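Long-range contact in mRNA interferase toxin RelE (Escherichia coli, PDB 4FXH), which cleaves mRNA in the ribosomal A site with codon specificity, as the toxin of the RelB-RelE toxin-antitoxin system: residues R61-V66 / F74-G79. The protein carries 1 engineered substitution. Residues are numbered along the deposited sequence; the frame is centred on the assembly and turned at random.
Sequences RLVYQV and FVISVG
A classic beta bulge interrupts the antiparallel hairpin of strands 62-67 and 72-78, the central pair of the RelE sheet: Ile76 and Ser77 on one strand both face Val63 on the other. Val63 O accepts from both amides, with Ile76 N 2.9 Å from Val63 O and Ser77 N farther off, 3.3 Å from Val63 O. Val63 N in turn gives its hydrogen to Ser77 O. Beyond the bulge the register moves by one residue, and Gln65 and Phe74 exchange a reciprocal pair of backbone bonds, the one from Gln65 N to Phe74 O being 2.7 Å long. At the other end Gly79 N binds Arg61 O, and the return bond from Arg61 N to Gly79 O is weak. The side chain of Arg61, inferred to stabilise the transition state, leaves the backbone pointing away from strand 72-78 and lies near those of Lys52 and Lys54.

Leu62, Tyr64, Val75 and Val78 share the buried face, over which helix 22-33 packs through Leu26, Leu30 and Val33. Leu62, its CG turned opposite the backbone N (chi1 -179°), brings CD1 against both Val75 CG1, 3.8 Å away, and Val78 CG2. Tyr64 meets the partner strand through CB; its ring leads away, with Leu62 CD2 and Val66 CG2 at its edge, and its hydroxyl is hydrogen-bonded to Pro37 O.

On the other face Gln65 OE1 approaches Phe74 CD2 obliquely, the amide and ring planes 61° apart. Because Ile76 shares the bulge with Ser77, its side chain lies beside that of Val63, pointing the same way, with Ile76 CG2 3.5 Å from Val63 O and 3.9 Å from Val63 CG1.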
loop_
_atom_site.group_PDB
_atom_site.type_symbol
_atom_site.label_atom_id
_atom_site.label_comp_id
_atom_site.label_asym_id
_atom_site.label_seq_id
_atom_site.Cartn_x
_atom_site.Cartn_y
_atom_site.Cartn_z
ATOM N N ARG A 61 1.232 -6.041 0.310
ATOM C CA ARG A 61 1.948 -4.809 -0.000
ATOM C C ARG A 61 0.979 -3.658 -0.278
ATOM O O ARG A 61 -0.224 -3.869 -0.419
ATOM C CB ARG A 61 2.888 -5.024 -1.195
ATOM C CG ARG A 61 4.071 -5.954 -0.910
ATOM C CD ARG A 61 4.977 -6.092 -2.133
ATOM N NE ARG A 61 6.069 -7.047 -1.941
ATOM C CZ ARG A 61 6.969 -7.362 -2.874
ATOM N NH1 ARG A 61 6.921 -6.799 -4.073
ATOM N NH2 ARG A 61 7.921 -8.243 -2.605
ATOM N N LEU A 62 1.509 -2.440 -0.335
ATOM C CA LEU A 62 0.756 -1.282 -0.823
ATOM C C LEU A 62 1.529 -0.627 -1.964
ATOM O O LEU A 62 2.756 -0.559 -1.931
ATOM C CB LEU A 62 0.498 -0.263 0.299
ATOM C CG LEU A 62 -0.310 1.007 -0.037
ATOM C CD1 LEU A 62 -1.183 1.426 1.144
ATOM C CD2 LEU A 62 0.582 2.179 -0.466
ATOM N N VAL A 63 0.809 -0.147 -2.970
ATOM C CA VAL A 63 1.435 0.565 -4.076
ATOM C C VAL A 63 0.839 1.962 -4.206
ATOM O O VAL A 63 -0.378 2.143 -4.123
ATOM C CB VAL A 63 1.269 -0.199 -5.410
ATOM C CG1 VAL A 63 1.844 0.603 -6.568
ATOM C CG2 VAL A 63 1.931 -1.562 -5.327
ATOM N N TYR A 64 1.700 2.955 -4.399
ATOM C CA TYR A 64 1.225 4.316 -4.595
ATOM C C TYR A 64 1.892 4.986 -5.787
ATOM O O TYR A 64 2.990 4.611 -6.192
ATOM C CB TYR A 64 1.394 5.157 -3.318
ATOM C CG TYR A 64 2.823 5.330 -2.840
ATOM C CD1 TYR A 64 3.659 6.278 -3.421
ATOM C CD2 TYR A 64 3.328 4.566 -1.794
ATOM C CE1 TYR A 64 4.957 6.449 -2.986
ATOM C CE2 TYR A 64 4.631 4.731 -1.351
ATOM C CZ TYR A 64 5.438 5.679 -1.952
ATOM O OH TYR A 64 6.733 5.858 -1.527
ATOM N N GLN A 65 1.213 5.982 -6.342
ATOM C CA GLN A 65 1.729 6.740 -7.469
ATOM C C GLN A 65 2.045 8.164 -7.022
ATOM O O GLN A 65 1.217 8.823 -6.387
ATOM C CB GLN A 65 0.706 6.759 -8.608
ATOM C CG GLN A 65 1.101 7.625 -9.795
ATOM C CD GLN A 65 -0.063 7.896 -10.737
ATOM O OE1 GLN A 65 -1.225 7.901 -10.326
ATOM N NE2 GLN A 65 0.246 8.122 -12.008
ATOM N N VAL A 66 3.247 8.630 -7.343
ATOM C CA VAL A 66 3.651 9.986 -6.992
ATOM C C VAL A 66 3.265 10.949 -8.103
ATOM O O VAL A 66 3.696 10.805 -9.245
ATOM C CB VAL A 66 5.168 10.090 -6.738
ATOM C CG1 VAL A 66 5.577 11.542 -6.599
ATOM C CG2 VAL A 66 5.556 9.295 -5.503
ATOM N N PHE A 74 -0.765 9.126 -4.423
ATOM C CA PHE A 74 -1.999 8.458 -4.805
ATOM C C PHE A 74 -1.907 6.958 -4.562
ATOM O O PHE A 74 -1.303 6.235 -5.351
ATOM C CB PHE A 74 -2.312 8.743 -6.275
ATOM C CG PHE A 74 -3.708 8.366 -6.687
ATOM C CD1 PHE A 74 -4.800 9.064 -6.196
ATOM C CD2 PHE A 74 -3.929 7.326 -7.574
ATOM C CE1 PHE A 74 -6.085 8.722 -6.574
ATOM C CE2 PHE A 74 -5.211 6.982 -7.957
ATOM C CZ PHE A 74 -6.290 7.680 -7.456
ATOM N N VAL A 75 -2.501 6.498 -3.465
ATOM C CA VAL A 75 -2.531 5.073 -3.155
ATOM C C VAL A 75 -3.443 4.350 -4.136
ATOM O O VAL A 75 -4.643 4.614 -4.192
ATOM C CB VAL A 75 -3.021 4.803 -1.725
ATOM C CG1 VAL A 75 -3.104 3.306 -1.478
ATOM C CG2 VAL A 75 -2.096 5.471 -0.709
ATOM N N ILE A 76 -2.874 3.432 -4.905
ATOM C CA ILE A 76 -3.612 2.832 -6.004
ATOM C C ILE A 76 -4.007 1.375 -5.747
ATOM O O ILE A 76 -5.087 0.932 -6.148
ATOM C CB ILE A 76 -2.845 2.992 -7.341
ATOM C CG1 ILE A 76 -3.776 2.747 -8.520
ATOM C CG2 ILE A 76 -1.608 2.092 -7.402
ATOM C CD1 ILE A 76 -3.324 3.431 -9.772
ATOM N N SER A 77 -3.142 0.642 -5.059
ATOM C CA SER A 77 -3.385 -0.765 -4.797
ATOM C C SER A 77 -2.851 -1.134 -3.422
ATOM O O SER A 77 -1.745 -0.749 -3.050
ATOM C CB SER A 77 -2.724 -1.628 -5.874
ATOM O OG SER A 77 -3.177 -2.969 -5.808
ATOM N N VAL A 78 -3.653 -1.872 -2.665
ATOM C CA VAL A 78 -3.239 -2.351 -1.357
ATOM C C VAL A 78 -3.804 -3.750 -1.129
ATOM O O VAL A 78 -4.981 -3.999 -1.386
ATOM C CB VAL A 78 -3.679 -1.383 -0.238
ATOM C CG1 VAL A 78 -5.179 -1.117 -0.307
ATOM C CG2 VAL A 78 -3.279 -1.920 1.121
ATOM N N GLY A 79 -2.959 -4.669 -0.673
ATOM C CA GLY A 79 -3.391 -6.043 -0.496
ATOM C C GLY A 79 -2.423 -6.943 0.245
ATOM O O GLY A 79 -1.924 -6.592 1.313
#